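PDB 4EQ3: interferon gamma receptor 1 from Gallus gallus, which probably binds interferon gamma through its extracellular part, the two-domain piece described here, as the alpha chain of a transmembrane cytokine receptor. Local coordinates for residues I109-L114 against V202-E207; S149-F154 against S191-F196; S21-T26 against V127-F132. All blocks are in the same frame, centred on the assembly; numbering follows the deposited sequence.

Interaction 1. Residues I109-L114 against V202-E207; sequences IGPPKL and VGASSE
I109 presses against G203 where segments 109-114 and 202-207 start to run alongside each other, both heading the same way to within 27°. Packing is tight here: O of I109 comes within 3.0 Å of CA of G203, an approach that depends on G203 having no side chain on that side. The next link is the one direct hydrogen bond, A204 N to I109 O at 2.9 Å, its donor almost in line with the carbonyl (C=O...N angle 169°). Further along, the P111 ring turns CB onto the backbone, 3.5 Å from S205 O and 3.6 Å from S206 CA, while CA of P111 makes a CH...O contact with A204 O. Buried S206 closes this end. Its CB sits 3.6 Å from P112 O, and chi1 of 60° sets OG between its own backbone N and carbonyl carbon, beside L114 CD1; OG accepts a hydrogen bond from A192 N. The exposed side, at A204 and P111, is looser, with A204 CB and P111 CD approaching only to 4.2 Å. Two waters add bridges, one between I109 N and V202 O, the other donating to G110 O and A204 O. The proline-rich lead-in to strand A (113-119) of one sheet thus runs beside strand G (201-213) of the other, at the edge of the fibronectin type III sandwich.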
ATOM      1  N   ILE A 109      -4.136   1.155  -0.257  1.00 16.78           N
ATOM      2  CA  ILE A 109      -4.103  -0.174   0.333  1.00 21.01           C
ATOM      3  C   ILE A 109      -4.930  -1.127  -0.534  1.00 20.75           C
ATOM      4  O   ILE A 109      -6.154  -0.982  -0.656  1.00 19.01           O
ATOM      5  CB  ILE A 109      -4.615  -0.158   1.784  1.00 21.10           C
ATOM      6  CG1 ILE A 109      -3.708   0.720   2.655  1.00 17.85           C
ATOM      7  CG2 ILE A 109      -4.687  -1.574   2.354  1.00 20.11           C
ATOM      8  CD1 ILE A 109      -2.299   0.199   2.783  1.00 18.06           C
ATOM      9  N   GLY A 110      -4.247  -2.078  -1.163  1.00 19.57           N
ATOM     10  CA  GLY A 110      -4.896  -3.044  -2.033  1.00 19.15           C
ATOM     11  C   GLY A 110      -5.748  -4.070  -1.299  1.00 20.54           C
ATOM     12  O   GLY A 110      -5.762  -4.129  -0.070  1.00 18.67           O
ATOM     13  N   PRO A 111      -6.465  -4.911  -2.055  1.00 20.26           N
ATOM     14  CA  PRO A 111      -7.320  -5.883  -1.373  1.00 19.44           C
ATOM     15  C   PRO A 111      -6.497  -6.835  -0.508  1.00 19.85           C
ATOM     16  O   PRO A 111      -5.359  -7.174  -0.851  1.00 21.32           O
ATOM     17  CB  PRO A 111      -7.999  -6.630  -2.523  1.00 23.83           C
ATOM     18  CG  PRO A 111      -7.158  -6.369  -3.732  1.00 24.75           C
ATOM     19  CD  PRO A 111      -6.531  -5.018  -3.522  1.00 20.27           C
ATOM     20  N   PRO A 112      -7.057  -7.251   0.633  1.00 21.76           N
ATOM     21  CA  PRO A 112      -6.361  -8.229   1.466  1.00 21.04           C
ATOM     22  C   PRO A 112      -6.529  -9.639   0.903  1.00 23.81           C
ATOM     23  O   PRO A 112      -7.441  -9.890   0.119  1.00 23.19           O
ATOM     24  CB  PRO A 112      -7.100  -8.131   2.796  1.00 19.68           C
ATOM     25  CG  PRO A 112      -8.470  -7.703   2.425  1.00 22.97           C
ATOM     26  CD  PRO A 112      -8.305  -6.776   1.258  1.00 21.42           C
ATOM     27  N   LYS A 113      -5.654 -10.545   1.316  1.00 22.60           N
ATOM     28  CA  LYS A 113      -5.802 -11.954   1.001  1.00 25.38           C
ATOM     29  C   LYS A 113      -6.796 -12.531   1.997  1.00 27.64           C
ATOM     30  O   LYS A 113      -6.676 -12.313   3.201  1.00 26.79           O
ATOM     31  CB  LYS A 113      -4.447 -12.649   1.114  1.00 26.47           C
ATOM     32  CG  LYS A 113      -4.448 -14.110   0.711  1.00 33.37           C
ATOM     33  CD  LYS A 113      -4.856 -14.286  -0.742  1.00 37.62           C
ATOM     34  CE  LYS A 113      -4.855 -15.766  -1.143  1.00 44.58           C
ATOM     35  NZ  LYS A 113      -5.291 -15.975  -2.564  1.00 51.67           N
ATOM     36  N   LEU A 114      -7.795 -13.253   1.505  1.00 25.66           N
ATOM     37  CA  LEU A 114      -8.852 -13.739   2.384  1.00 26.68           C
ATOM     38  C   LEU A 114      -9.103 -15.222   2.177  1.00 30.43           C
ATOM     39  O   LEU A 114      -9.435 -15.644   1.071  1.00 28.73           O
ATOM     40  CB  LEU A 114     -10.142 -12.958   2.127  1.00 27.05           C
ATOM     41  CG  LEU A 114     -11.303 -13.162   3.109  1.00 29.27           C
ATOM     42  CD1 LEU A 114     -12.241 -11.962   3.103  1.00 29.51           C
ATOM     43  CD2 LEU A 114     -12.073 -14.448   2.844  1.00 30.13           C
ATOM     44  N   VAL A 202      -8.333   3.693   4.047  1.00 20.87           N
ATOM     45  CA  VAL A 202      -9.249   2.597   3.768  1.00 20.56           C
ATOM     46  C   VAL A 202      -8.895   1.938   2.440  1.00 21.27           C
ATOM     47  O   VAL A 202      -8.816   2.603   1.404  1.00 19.59           O
ATOM     48  CB  VAL A 202     -10.713   3.071   3.746  1.00 24.55           C
ATOM     49  CG1 VAL A 202     -11.650   1.873   3.708  1.00 23.34           C
ATOM     50  CG2 VAL A 202     -11.001   3.950   4.969  1.00 22.58           C
ATOM     51  N   GLY A 203      -8.675   0.628   2.488  1.00 18.93           N
ATOM     52  CA  GLY A 203      -8.254  -0.128   1.322  1.00 18.60           C
ATOM     53  C   GLY A 203      -9.383  -0.609   0.430  1.00 19.46           C
ATOM     54  O   GLY A 203     -10.558  -0.493   0.776  1.00 20.54           O
ATOM     55  N   ALA A 204      -9.017  -1.137  -0.735  1.00 21.60           N
ATOM     56  CA  ALA A 204      -9.983  -1.711  -1.671  1.00 25.87           C
ATOM     57  C   ALA A 204     -10.514  -3.021  -1.102  1.00 22.95           C
ATOM     58  O   ALA A 204      -9.843  -3.661  -0.296  1.00 22.20           O
ATOM     59  CB  ALA A 204      -9.327  -1.959  -3.029  1.00 23.30           C
ATOM     60  N   SER A 205     -11.714  -3.411  -1.520  1.00 26.55           N
ATOM     61  CA  SER A 205     -12.306  -4.673  -1.079  1.00 29.05           C
ATOM     62  C   SER A 205     -11.692  -5.863  -1.792  1.00 28.86           C
ATOM     63  O   SER A 205     -11.412  -5.812  -2.986  1.00 31.03           O
ATOM     64  CB  SER A 205     -13.805  -4.696  -1.354  1.00 28.69           C
ATOM     65  OG  SER A 205     -14.439  -3.547  -0.849  1.00 32.69           O
ATOM     66  N   SER A 206     -11.502  -6.950  -1.060  1.00 25.43           N
ATOM     67  CA  SER A 206     -11.128  -8.203  -1.683  1.00 23.47           C
ATOM     68  C   SER A 206     -12.289  -8.602  -2.573  1.00 27.00           C
ATOM     69  O   SER A 206     -13.387  -8.069  -2.428  1.00 25.43           O
ATOM     70  CB  SER A 206     -10.908  -9.271  -0.616  1.00 25.94           C
ATOM     71  OG  SER A 206     -12.090  -9.486   0.140  1.00 24.10           O
ATOM     72  N   GLU A 207     -12.071  -9.535  -3.493  1.00 36.45           N
ATOM     73  CA  GLU A 207     -13.212 -10.098  -4.200  1.00 40.12           C
ATOM     74  C   GLU A 207     -13.935 -11.094  -3.294  1.00 38.89           C
ATOM     75  O   GLU A 207     -13.368 -11.580  -2.319  1.00 34.69           O
ATOM     76  CB  GLU A 207     -12.813 -10.716  -5.536  1.00 42.19           C
ATOM     77  CG  GLU A 207     -11.600 -11.602  -5.497  1.00 51.57           C
ATOM     78  CD  GLU A 207     -11.279 -12.176  -6.867  1.00 62.35           C
ATOM     79  OE1 GLU A 207     -12.193 -12.778  -7.490  1.00 60.99           O
ATOM     80  OE2 GLU A 207     -10.119 -12.020  -7.316  1.00 64.26           O
TER
HETATM   81  O   HOH W   1      -6.371   2.719  -0.147  1.00 36.85           O
HETATM   82  O   HOH W   2      -8.032  -3.523   1.626  1.00 36.85           O

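Interaction 2. Residues S149-F154 against S191-F196; sequences SYSVIF and SAKGHF
The Y150 ring lies across the backbone of G194, with CD2 3.5 Å from G194 CA. Chi1 of -71° places CG of Y150 on the side of strand 191-196, 4.0 Å from K193 O, and with no side chain on G194 the ring can settle close to the main chain. The same face of the sheet carries V152 and A192, whose CG2 and CB meet at 4.1 Å; all four residues are buried. On the other face stand S149, S151 and I153 against H195, K193 and S191. S149 OG packs 3.2 Å from CB of H195 and is also 2.6 Å from a water, which makes a weak bond to H195 O. K193 keeps its CB beside S151, but its chain is bent at chi3 and its end lies away from the partner strand. Three hydrogen-bonded pairs, S149 with H195, S151 with K193 and I153 with S191, supply six backbone bonds. The shortest is H195 N to S149 O at 2.6 Å. The longest is S191 N to I153 O at 3.2 Å. Between them, CH...O contacts such as Y150 CA to K193 O fill the non-hydrogen-bonded pairs. The N-to-C directions of the two short strand segments differ by 150°, antiparallel with the usual twist, and their axes approach to 4.5 Å. This is the central C-F strand pair of a fibronectin type III sandwich, in the four-stranded sheet with 161-168 and 201-213.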
ATOM      1  N   SER A 149      -6.936  -2.459  11.193  1.00 21.02           N
ATOM      2  CA  SER A 149      -8.117  -3.292  11.371  1.00 23.82           C
ATOM      3  C   SER A 149      -8.649  -3.740  10.011  1.00 24.42           C
ATOM      4  O   SER A 149      -8.287  -3.190   8.974  1.00 23.28           O
ATOM      5  CB  SER A 149      -9.199  -2.541  12.157  1.00 27.92           C
ATOM      6  OG  SER A 149      -9.665  -1.399  11.453  1.00 25.92           O
ATOM      7  N   TYR A 150      -9.512  -4.743  10.013  1.00 22.76           N
ATOM      8  CA  TYR A 150     -10.169  -5.153   8.787  1.00 22.56           C
ATOM      9  C   TYR A 150     -11.658  -5.125   9.029  1.00 24.52           C
ATOM     10  O   TYR A 150     -12.124  -5.506  10.107  1.00 25.08           O
ATOM     11  CB  TYR A 150      -9.718  -6.558   8.361  1.00 20.06           C
ATOM     12  CG  TYR A 150      -8.295  -6.610   7.860  1.00 18.80           C
ATOM     13  CD1 TYR A 150      -7.247  -6.923   8.716  1.00 21.51           C
ATOM     14  CD2 TYR A 150      -7.996  -6.340   6.529  1.00 21.04           C
ATOM     15  CE1 TYR A 150      -5.938  -6.965   8.263  1.00 21.45           C
ATOM     16  CE2 TYR A 150      -6.688  -6.381   6.067  1.00 18.72           C
ATOM     17  CZ  TYR A 150      -5.667  -6.690   6.941  1.00 17.32           C
ATOM     18  OH  TYR A 150      -4.369  -6.725   6.493  1.00 19.38           O
ATOM     19  N   SER A 151     -12.402  -4.644   8.040  1.00 22.84           N
ATOM     20  CA  SER A 151     -13.848  -4.727   8.077  1.00 27.29           C
ATOM     21  C   SER A 151     -14.236  -5.863   7.154  1.00 27.63           C
ATOM     22  O   SER A 151     -13.673  -6.006   6.070  1.00 27.91           O
ATOM     23  CB  SER A 151     -14.488  -3.425   7.599  1.00 24.82           C
ATOM     24  OG  SER A 151     -14.028  -3.111   6.299  1.00 26.60           O
ATOM     25  N   VAL A 152     -15.191  -6.672   7.591  1.00 27.76           N
ATOM     26  CA  VAL A 152     -15.608  -7.844   6.842  1.00 28.38           C
ATOM     27  C   VAL A 152     -17.103  -7.802   6.608  1.00 31.31           C
ATOM     28  O   VAL A 152     -17.878  -7.607   7.542  1.00 34.14           O
ATOM     29  CB  VAL A 152     -15.255  -9.122   7.608  1.00 26.66           C
ATOM     30  CG1 VAL A 152     -15.654 -10.346   6.812  1.00 32.36           C
ATOM     31  CG2 VAL A 152     -13.777  -9.143   7.916  1.00 26.03           C
ATOM     32  N   ILE A 153     -17.502  -7.972   5.352  1.00 29.60           N
ATOM     33  CA  ILE A 153     -18.910  -7.953   4.982  1.00 33.79           C
ATOM     34  C   ILE A 153     -19.433  -9.352   4.647  1.00 34.85           C
ATOM     35  O   ILE A 153     -18.956 -10.009   3.723  1.00 33.02           O
ATOM     36  CB  ILE A 153     -19.175  -7.000   3.807  1.00 33.91           C
ATOM     37  CG1 ILE A 153     -18.807  -5.569   4.196  1.00 39.66           C
ATOM     38  CG2 ILE A 153     -20.628  -7.068   3.394  1.00 43.12           C
ATOM     39  CD1 ILE A 153     -19.086  -4.541   3.116  1.00 44.43           C
ATOM     40  N   PHE A 154     -20.425  -9.786   5.413  1.00 46.02           N
ATOM     41  CA  PHE A 154     -20.987 -11.122   5.284  1.00 51.27           C
ATOM     42  C   PHE A 154     -22.284 -11.066   4.503  1.00 53.41           C
ATOM     43  O   PHE A 154     -23.245 -10.463   4.960  1.00 57.19           O
ATOM     44  CB  PHE A 154     -21.274 -11.685   6.674  1.00 54.50           C
ATOM     45  CG  PHE A 154     -20.672 -13.031   6.916  1.00 54.49           C
ATOM     46  CD1 PHE A 154     -21.475 -14.153   7.033  1.00 56.91           C
ATOM     47  CD2 PHE A 154     -19.299 -13.174   7.031  1.00 53.07           C
ATOM     48  CE1 PHE A 154     -20.917 -15.401   7.262  1.00 57.94           C
ATOM     49  CE2 PHE A 154     -18.731 -14.413   7.261  1.00 55.43           C
ATOM     50  CZ  PHE A 154     -19.541 -15.531   7.375  1.00 57.13           C
ATOM     51  N   SER A 191     -16.358 -10.628   1.924  1.00 26.08           N
ATOM     52  CA  SER A 191     -15.276  -9.788   1.428  1.00 24.99           C
ATOM     53  C   SER A 191     -14.725  -8.950   2.574  1.00 24.90           C
ATOM     54  O   SER A 191     -15.357  -8.829   3.626  1.00 23.89           O
ATOM     55  CB  SER A 191     -15.779  -8.863   0.325  1.00 27.23           C
ATOM     56  OG  SER A 191     -16.712  -7.940   0.854  1.00 30.15           O
ATOM     57  N   ALA A 192     -13.549  -8.369   2.378  1.00 22.02           N
ATOM     58  CA  ALA A 192     -12.936  -7.589   3.450  1.00 22.98           C
ATOM     59  C   ALA A 192     -12.144  -6.397   2.923  1.00 20.34           C
ATOM     60  O   ALA A 192     -11.719  -6.396   1.764  1.00 18.36           O
ATOM     61  CB  ALA A 192     -12.038  -8.484   4.308  1.00 21.38           C
ATOM     62  N   LYS A 193     -11.944  -5.396   3.760  1.00 23.40           N
ATOM     63  CA  LYS A 193     -11.095  -4.246   3.476  1.00 24.21           C
ATOM     64  C   LYS A 193     -10.163  -3.935   4.645  1.00 23.94           C
ATOM     65  O   LYS A 193     -10.536  -4.059   5.742  1.00 24.53           O
ATOM     66  CB  LYS A 193     -11.928  -2.993   3.269  1.00 28.07           C
ATOM     67  CG  LYS A 193     -12.672  -2.846   2.060  1.00 29.65           C
ATOM     68  CD  LYS A 193     -13.099  -1.421   1.951  1.00 33.57           C
ATOM     69  CE  LYS A 193     -14.464  -1.215   2.299  1.00 36.23           C
ATOM     70  NZ  LYS A 193     -15.011  -0.082   1.631  1.00 40.90           N
ATOM     71  N   GLY A 194      -8.960  -3.490   4.382  1.00 19.95           N
ATOM     72  CA  GLY A 194      -8.087  -3.015   5.442  1.00 20.03           C
ATOM     73  C   GLY A 194      -8.425  -1.591   5.865  1.00 20.28           C
ATOM     74  O   GLY A 194      -8.871  -0.781   5.046  1.00 19.30           O
ATOM     75  N   HIS A 195      -8.223  -1.298   7.151  1.00 20.30           N
ATOM     76  CA  HIS A 195      -8.416   0.041   7.710  1.00 20.21           C
ATOM     77  C   HIS A 195      -7.194   0.394   8.552  1.00 22.01           C
ATOM     78  O   HIS A 195      -6.677  -0.452   9.276  1.00 22.06           O
ATOM     79  CB  HIS A 195      -9.651   0.088   8.624  1.00 20.43           C
ATOM     80  CG  HIS A 195     -10.962   0.140   7.897  1.00 20.96           C
ATOM     81  ND1 HIS A 195     -11.570  -0.983   7.371  1.00 26.29           N
ATOM     82  CD2 HIS A 195     -11.798   1.173   7.641  1.00 23.59           C
ATOM     83  CE1 HIS A 195     -12.715  -0.636   6.806  1.00 24.18           C
ATOM     84  NE2 HIS A 195     -12.874   0.666   6.950  1.00 26.15           N
ATOM     85  N   PHE A 196      -6.728   1.635   8.457  1.00 18.90           N
ATOM     86  CA  PHE A 196      -5.733   2.147   9.393  1.00 21.89           C
ATOM     87  C   PHE A 196      -6.307   3.405  10.068  1.00 21.96           C
ATOM     88  O   PHE A 196      -6.793   4.313   9.392  1.00 21.76           O
ATOM     89  CB  PHE A 196      -4.407   2.470   8.690  1.00 21.00           C
ATOM     90  CG  PHE A 196      -3.583   1.244   8.309  1.00 19.63           C
ATOM     91  CD1 PHE A 196      -3.646   0.720   7.028  1.00 20.26           C
ATOM     92  CD2 PHE A 196      -2.729   0.652   9.226  1.00 21.03           C
ATOM     93  CE1 PHE A 196      -2.888  -0.397   6.670  1.00 21.04           C
ATOM     94  CE2 PHE A 196      -1.958  -0.469   8.877  1.00 22.69           C
ATOM     95  CZ  PHE A 196      -2.044  -0.993   7.595  1.00 20.93           C
TER
HETATM   96  O   HOH W   3      -8.288   0.717  11.935  1.00 36.85           O

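Interaction 3. Residues S21-T26 against V127-F132; sequences SKNFRT and VYHPEF
The junction between the two fibronectin-like domains is built here from two tight turns: a type I' turn from K22 to R25, the tip of a β-hairpin in the N-terminal domain, meets a type I turn from H129 to F132 in the second. F24 and F132 form a T-shaped pair. The edge of F24 points at one face of F132, with centroids 5.4 Å apart and planes at 81°, and CE2 of F24 stands 4.0 Å above that face, toward its rim. The opposite face of F132 is covered from within its own turn by CB of H129, 3.3 Å above the ring centre, so F132 is clamped between the hairpin and its own loop. N23 wedges into the corner between the turns. Its CB is 4.0 Å from CB of E131 and equally near CE1 of F132, while the amide plane stands at 72° to the F132 ring at its edge. Chi1 of -68° places CG of N23 beside its own backbone N, 4.1 Å from CE1 of F132. A water ties the turns together, donating to N23 O at 2.7 Å and to E131 O at 3.0 Å. H129 is hydrogen-bonded at both imidazole nitrogens by residues outside the two turns, which fixes the ring's rotation. The backbone bond F132 N to H129 O closes the second turn. Around this junction, F24 also makes an edge-to-face pair with F196 and packs on L103 of helix 103-106 and I144 of helix 142-145, while F132 touches Y145 of the latter helix and Y150 of strand 148-156.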
ATOM      1  N   SER A  21       2.251   4.614  -4.658  1.00 22.77           N
ATOM      2  CA  SER A  21       2.412   3.977  -3.363  1.00 23.14           C
ATOM      3  C   SER A  21       1.260   3.026  -3.110  1.00 23.83           C
ATOM      4  O   SER A  21       0.101   3.436  -3.107  1.00 23.86           O
ATOM      5  CB  SER A  21       2.455   5.030  -2.256  1.00 22.42           C
ATOM      6  OG  SER A  21       2.579   4.423  -0.987  1.00 22.44           O
ATOM      7  N   LYS A  22       1.560   1.754  -2.965  1.00 22.49           N
ATOM      8  CA  LYS A  22       0.582   0.730  -2.640  1.00 22.94           C
ATOM      9  C   LYS A  22       1.093  -0.306  -1.669  1.00 22.36           C
ATOM     10  O   LYS A  22       2.121  -0.873  -1.915  1.00 22.29           O
ATOM     11  CB  LYS A  22       0.069   0.063  -3.912  1.00 24.29           C
ATOM     12  CG  LYS A  22      -1.002  -0.992  -3.778  1.00 25.43           C
ATOM     13  CD  LYS A  22      -2.137  -0.663  -4.607  1.00 30.35           C
ATOM     14  CE  LYS A  22      -2.434  -1.682  -5.691  1.00 33.63           C
ATOM     15  NZ  LYS A  22      -2.992  -1.076  -6.915  1.00 33.50           N
ATOM     16  N   ASN A  23       0.346  -0.535  -0.588  1.00 18.50           N
ATOM     17  CA  ASN A  23       0.731  -1.519   0.415  1.00 20.75           C
ATOM     18  C   ASN A  23       2.088  -1.186   1.007  1.00 22.19           C
ATOM     19  O   ASN A  23       2.854  -2.076   1.377  1.00 19.55           O
ATOM     20  CB  ASN A  23       0.743  -2.917  -0.184  1.00 22.39           C
ATOM     21  CG  ASN A  23      -0.642  -3.404  -0.543  1.00 22.73           C
ATOM     22  OD1 ASN A  23      -0.805  -4.290  -1.392  1.00 22.80           O
ATOM     23  ND2 ASN A  23      -1.649  -2.831   0.096  1.00 19.32           N
ATOM     24  N   PHE A  24       2.375   0.112   1.089  1.00 18.23           N
ATOM     25  CA  PHE A  24       3.592   0.606   1.724  1.00 19.57           C
ATOM     26  C   PHE A  24       4.839   0.391   0.884  1.00 19.77           C
ATOM     27  O   PHE A  24       5.952   0.625   1.347  1.00 19.87           O
ATOM     28  CB  PHE A  24       3.746   0.006   3.121  1.00 22.20           C
ATOM     29  CG  PHE A  24       2.627   0.381   4.048  1.00 25.76           C
ATOM     30  CD1 PHE A  24       2.596   1.636   4.639  1.00 21.48           C
ATOM     31  CD2 PHE A  24       1.597  -0.505   4.310  1.00 23.91           C
ATOM     32  CE1 PHE A  24       1.558   1.991   5.494  1.00 24.45           C
ATOM     33  CE2 PHE A  24       0.557  -0.157   5.155  1.00 19.95           C
ATOM     34  CZ  PHE A  24       0.538   1.089   5.751  1.00 26.10           C
ATOM     35  N   ARG A  25       4.644  -0.062  -0.351  1.00 21.19           N
ATOM     36  CA  ARG A  25       5.706  -0.021  -1.346  1.00 22.23           C
ATOM     37  C   ARG A  25       5.532   1.264  -2.146  1.00 21.37           C
ATOM     38  O   ARG A  25       4.548   1.437  -2.867  1.00 17.01           O
ATOM     39  CB  ARG A  25       5.657  -1.247  -2.268  1.00 22.68           C
ATOM     40  CG  ARG A  25       6.810  -1.335  -3.271  1.00 23.55           C
ATOM     41  CD  ARG A  25       8.163  -1.698  -2.619  1.00 22.97           C
ATOM     42  NE  ARG A  25       8.239  -3.091  -2.174  1.00 24.38           N
ATOM     43  CZ  ARG A  25       9.373  -3.725  -1.868  1.00 26.95           C
ATOM     44  NH1 ARG A  25       9.347  -4.991  -1.473  1.00 26.21           N
ATOM     45  NH2 ARG A  25      10.541  -3.100  -1.962  1.00 26.49           N
ATOM     46  N   THR A  26       6.481   2.178  -2.003  1.00 18.47           N
ATOM     47  CA  THR A  26       6.395   3.442  -2.710  1.00 19.77           C
ATOM     48  C   THR A  26       7.477   3.555  -3.761  1.00 18.20           C
ATOM     49  O   THR A  26       8.668   3.422  -3.462  1.00 19.74           O
ATOM     50  CB  THR A  26       6.508   4.635  -1.748  1.00 18.72           C
ATOM     51  OG1 THR A  26       5.513   4.512  -0.731  1.00 20.25           O
ATOM     52  CG2 THR A  26       6.308   5.936  -2.497  1.00 18.61           C
ATOM     53  N   VAL A 127      -7.812 -13.293   7.290  1.00 25.61           N
ATOM     54  CA  VAL A 127      -7.542 -12.161   6.427  1.00 27.49           C
ATOM     55  C   VAL A 127      -6.217 -11.514   6.805  1.00 26.57           C
ATOM     56  O   VAL A 127      -5.908 -11.375   7.987  1.00 27.28           O
ATOM     57  CB  VAL A 127      -8.689 -11.147   6.501  1.00 28.33           C
ATOM     58  CG1 VAL A 127      -8.878 -10.676   7.945  1.00 26.54           C
ATOM     59  CG2 VAL A 127      -8.442  -9.971   5.554  1.00 27.85           C
ATOM     60  N   TYR A 128      -5.428 -11.151   5.796  1.00 26.59           N
ATOM     61  CA  TYR A 128      -4.179 -10.425   6.007  1.00 25.03           C
ATOM     62  C   TYR A 128      -3.622  -9.893   4.683  1.00 26.16           C
ATOM     63  O   TYR A 128      -4.164 -10.176   3.612  1.00 23.34           O
ATOM     64  CB  TYR A 128      -3.151 -11.316   6.704  1.00 27.72           C
ATOM     65  CG  TYR A 128      -2.412 -12.262   5.783  1.00 28.22           C
ATOM     66  CD1 TYR A 128      -3.098 -13.176   4.994  1.00 30.73           C
ATOM     67  CD2 TYR A 128      -1.022 -12.255   5.722  1.00 32.18           C
ATOM     68  CE1 TYR A 128      -2.422 -14.056   4.159  1.00 33.58           C
ATOM     69  CE2 TYR A 128      -0.335 -13.126   4.892  1.00 33.87           C
ATOM     70  CZ  TYR A 128      -1.042 -14.024   4.112  1.00 33.42           C
ATOM     71  OH  TYR A 128      -0.361 -14.885   3.283  1.00 40.66           O
ATOM     72  N   HIS A 129      -2.547  -9.109   4.772  1.00 23.52           N
ATOM     73  CA  HIS A 129      -1.865  -8.550   3.608  1.00 20.86           C
ATOM     74  C   HIS A 129      -0.434  -9.051   3.546  1.00 23.47           C
ATOM     75  O   HIS A 129       0.441  -8.476   4.206  1.00 23.05           O
ATOM     76  CB  HIS A 129      -1.794  -7.030   3.736  1.00 21.31           C
ATOM     77  CG  HIS A 129      -2.958  -6.311   3.139  1.00 19.91           C
ATOM     78  ND1 HIS A 129      -4.105  -6.036   3.848  1.00 20.27           N
ATOM     79  CD2 HIS A 129      -3.149  -5.799   1.900  1.00 20.35           C
ATOM     80  CE1 HIS A 129      -4.955  -5.388   3.071  1.00 20.50           C
ATOM     81  NE2 HIS A 129      -4.396  -5.228   1.885  1.00 19.13           N
ATOM     82  N   PRO A 130      -0.169 -10.098   2.740  1.00 27.62           N
ATOM     83  CA  PRO A 130       1.194 -10.648   2.668  1.00 26.64           C
ATOM     84  C   PRO A 130       2.218  -9.596   2.238  1.00 24.95           C
ATOM     85  O   PRO A 130       3.399  -9.695   2.575  1.00 25.78           O
ATOM     86  CB  PRO A 130       1.079 -11.749   1.600  1.00 28.92           C
ATOM     87  CG  PRO A 130      -0.138 -11.404   0.821  1.00 30.03           C
ATOM     88  CD  PRO A 130      -1.083 -10.775   1.807  1.00 25.01           C
ATOM     89  N   GLU A 131       1.804  -8.586   1.499  1.00 24.23           N
ATOM     90  CA  GLU A 131       2.684  -7.538   1.033  1.00 27.01           C
ATOM     91  C   GLU A 131       3.191  -6.591   2.095  1.00 27.77           C
ATOM     92  O   GLU A 131       4.162  -5.970   1.926  1.00 26.80           O
ATOM     93  CB  GLU A 131       2.008  -6.716  -0.013  1.00 27.85           C
ATOM     94  CG  GLU A 131       1.332  -7.512  -1.023  1.00 34.16           C
ATOM     95  CD  GLU A 131      -0.180  -7.601  -0.821  1.00 32.31           C
ATOM     96  OE1 GLU A 131      -0.823  -7.596  -1.870  1.00 36.19           O
ATOM     97  OE2 GLU A 131      -0.706  -7.691   0.324  1.00 26.37           O
ATOM     98  N   PHE A 132       2.500  -6.495   3.195  1.00 23.29           N
ATOM     99  CA  PHE A 132       2.927  -5.533   4.213  1.00 25.03           C
ATOM    100  C   PHE A 132       4.324  -5.883   4.708  1.00 26.41           C
ATOM    101  O   PHE A 132       4.637  -7.049   4.939  1.00 26.75           O
ATOM    102  CB  PHE A 132       1.944  -5.461   5.387  1.00 24.44           C
ATOM    103  CG  PHE A 132       0.640  -4.782   5.055  1.00 21.57           C
ATOM    104  CD1 PHE A 132       0.450  -4.176   3.827  1.00 21.10           C
ATOM    105  CD2 PHE A 132      -0.394  -4.761   5.976  1.00 20.74           C
ATOM    106  CE1 PHE A 132      -0.747  -3.561   3.517  1.00 18.92           C
ATOM    107  CE2 PHE A 132      -1.595  -4.155   5.680  1.00 19.12           C
ATOM    108  CZ  PHE A 132      -1.777  -3.549   4.451  1.00 19.79           C
TER
HETATM  109  O   HOH W   4       4.501  -3.708   0.041  1.00 36.85           O

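How the interactions relate
Interactions 1 and 2 belong to the second domain, and interaction 3 joins that domain to the first. The centres of 1 and 2 lie about 8 Å apart, where strands 186-196 and 201-213 pair through G203 N to G194 O and S206 N to A192 O, each 2.9 Å. H129 links all three: its NE2 is 2.6 Å from G110 O of interaction 1, and its ND1 is 2.7 Å from Y150 OH of interaction 2, both hydrogen bonds. F196 brings the end of interaction 2 to the interdomain junction, its CZ 3.7 Å from F24 CE2. No ligand is present; in related class II cytokine receptors the interdomain elbow is the cytokine-binding region.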